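Uncharacterized conserved protein YiiM (Geobacillus stearothermophilus, PDB 5YHH) probably acts as a MOSC-domain oxidoreductase that binds a molybdenum cofactor and confers resistance to hydroxylaminopurine. Local coordinates at residues Trp207-Thr210 against Phe211-Leu215. Residues are numbered along the deposited sequence; the frame is centred on the assembly and turned at random.
Sequences WRET and FQKRL
Trp207 and Phe211, one helical turn apart, meet on the buried side of helix 205-213: Phe211 CE2 reaches the edge of the indole near its plane, 4.0 Å from Trp207 CE3. With its CG beside the backbone N (chi1 -76°), the phenyl also passes close to the preceding turn, Phe211 CD2 lying 3.2 Å from Trp207 O. That carbonyl accepts the Phe211 N-H, and the i to i+4 series continues from Gln212 N to Arg208 O, from Lys213 N to Glu209 O (2.7 Å) and from Arg214 N to Thr210 O (3.0 Å). Arg214 is the first residue to leave helical phi/psi. Its extended chain runs beside Thr210, with Arg214 NE 3.8 Å from Thr210 CG2. The Arg208 and Gln212 side chains run side by side, Gln212 OE1 3.8 Å from Arg208 CG, their terminal planes 70° apart and so not stacked. Glu209 OE1 and Lys213 NZ, 4.2 Å apart, are too distant for a salt bridge. Further out, Arg208 NH2 hydrogen-bonds His200 O and Ala198 O, while Arg214 hydrogen-bonds Tyr184 O through NH1 and makes a cation-pi contact with its ring. Within the YiiM-like three-helix domain, Phe211 packs on helix 191-199, whereas Trp207 stacks on Tyr184 of helix 177-185 and touches strand 114-121, joining this helix to the MOSC sheet.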
loop_
_atom_site.group_PDB
_atom_site.type_symbol
_atom_site.label_atom_id
_atom_site.label_comp_id
_atom_site.label_asym_id
_atom_site.label_seq_id
_atom_site.Cartn_x
_atom_site.Cartn_y
_atom_site.Cartn_z
ATOM N N TRP A 207 -13.324 -0.620 -0.142
ATOM C CA TRP A 207 -13.341 0.783 -0.593
ATOM C C TRP A 207 -14.561 1.072 -1.461
ATOM O O TRP A 207 -15.161 2.153 -1.340
ATOM C CB TRP A 207 -12.046 1.175 -1.335
ATOM C CG TRP A 207 -10.981 1.478 -0.372
ATOM C CD1 TRP A 207 -10.475 0.624 0.554
ATOM C CD2 TRP A 207 -10.316 2.732 -0.174
ATOM N NE1 TRP A 207 -9.527 1.249 1.312
ATOM C CE2 TRP A 207 -9.407 2.551 0.893
ATOM C CE3 TRP A 207 -10.377 3.972 -0.800
ATOM C CZ2 TRP A 207 -8.569 3.574 1.349
ATOM C CZ3 TRP A 207 -9.542 5.000 -0.341
ATOM C CH2 TRP A 207 -8.665 4.797 0.734
ATOM N N ARG A 208 -14.913 0.118 -2.330
ATOM C CA ARG A 208 -16.133 0.220 -3.155
ATOM C C ARG A 208 -17.350 0.407 -2.248
ATOM O O ARG A 208 -18.150 1.319 -2.451
ATOM C CB ARG A 208 -16.295 -1.013 -4.068
ATOM C CG ARG A 208 -17.743 -1.498 -4.353
ATOM C CD ARG A 208 -17.769 -2.559 -5.481
ATOM N NE ARG A 208 -17.095 -1.972 -6.640
ATOM C CZ ARG A 208 -15.862 -2.259 -7.071
ATOM N NH1 ARG A 208 -15.113 -3.203 -6.496
ATOM N NH2 ARG A 208 -15.375 -1.593 -8.111
ATOM N N GLU A 209 -17.458 -0.450 -1.240
ATOM C CA GLU A 209 -18.598 -0.421 -0.318
ATOM C C GLU A 209 -18.704 0.941 0.367
ATOM O O GLU A 209 -19.767 1.559 0.376
ATOM C CB GLU A 209 -18.490 -1.549 0.722
ATOM C CG GLU A 209 -18.703 -2.936 0.112
ATOM C CD GLU A 209 -18.580 -4.073 1.116
ATOM O OE1 GLU A 209 -18.754 -3.831 2.344
ATOM O OE2 GLU A 209 -18.336 -5.218 0.658
ATOM N N THR A 210 -17.580 1.421 0.895
ATOM C CA THR A 210 -17.531 2.715 1.562
ATOM C C THR A 210 -17.998 3.864 0.661
ATOM O O THR A 210 -18.734 4.747 1.115
ATOM C CB THR A 210 -16.118 2.984 2.107
ATOM O OG1 THR A 210 -15.806 1.971 3.069
ATOM C CG2 THR A 210 -16.026 4.360 2.762
ATOM N N PHE A 211 -17.584 3.848 -0.605
ATOM C CA PHE A 211 -18.004 4.870 -1.567
ATOM C C PHE A 211 -19.490 4.702 -1.939
ATOM O O PHE A 211 -20.149 5.670 -2.340
ATOM C CB PHE A 211 -17.153 4.822 -2.845
ATOM C CG PHE A 211 -15.759 5.418 -2.708
ATOM C CD1 PHE A 211 -15.558 6.662 -2.153
ATOM C CD2 PHE A 211 -14.653 4.734 -3.198
ATOM C CE1 PHE A 211 -14.286 7.189 -2.068
ATOM C CE2 PHE A 211 -13.382 5.271 -3.116
ATOM C CZ PHE A 211 -13.203 6.485 -2.556
ATOM N N GLN A 212 -20.003 3.473 -1.821
ATOM C CA GLN A 212 -21.433 3.184 -2.019
ATOM C C GLN A 212 -22.328 3.458 -0.788
ATOM O O GLN A 212 -23.513 3.792 -0.954
ATOM C CB GLN A 212 -21.608 1.740 -2.491
ATOM C CG GLN A 212 -21.070 1.496 -3.904
ATOM C CD GLN A 212 -21.215 0.041 -4.350
ATOM O OE1 GLN A 212 -21.394 -0.865 -3.528
ATOM N NE2 GLN A 212 -21.144 -0.185 -5.659
ATOM N N LYS A 213 -21.792 3.318 0.431
ATOM C CA LYS A 213 -22.514 3.756 1.647
ATOM C C LYS A 213 -22.591 5.284 1.612
ATOM O O LYS A 213 -23.678 5.839 1.637
ATOM C CB LYS A 213 -21.863 3.322 2.973
ATOM C CG LYS A 213 -21.328 1.900 3.095
ATOM C CD LYS A 213 -22.393 0.816 2.972
ATOM C CE LYS A 213 -21.940 -0.479 3.671
ATOM N NZ LYS A 213 -22.316 -1.708 2.923
ATOM N N ARG A 214 -21.444 5.970 1.536
ATOM C CA ARG A 214 -21.465 7.380 1.106
ATOM C C ARG A 214 -22.087 7.297 -0.277
ATOM O O ARG A 214 -21.993 6.246 -0.892
ATOM C CB ARG A 214 -20.070 7.975 0.973
ATOM C CG ARG A 214 -19.199 7.901 2.199
ATOM C CD ARG A 214 -17.786 8.360 1.843
ATOM N NE ARG A 214 -16.827 8.048 2.887
ATOM C CZ ARG A 214 -15.553 8.443 2.879
ATOM N NH1 ARG A 214 -15.075 9.184 1.883
ATOM N NH2 ARG A 214 -14.750 8.091 3.879
ATOM N N LEU A 215 -22.717 8.350 -0.788
ATOM C CA LEU A 215 -23.430 8.243 -2.085
ATOM C C LEU A 215 -24.860 7.682 -1.858
ATOM O O LEU A 215 -25.561 7.378 -2.813
ATOM C CB LEU A 215 -22.625 7.362 -3.084
ATOM C CG LEU A 215 -22.361 7.652 -4.573
ATOM C CD1 LEU A 215 -21.837 9.055 -4.794
ATOM C CD2 LEU A 215 -21.336 6.652 -5.128
#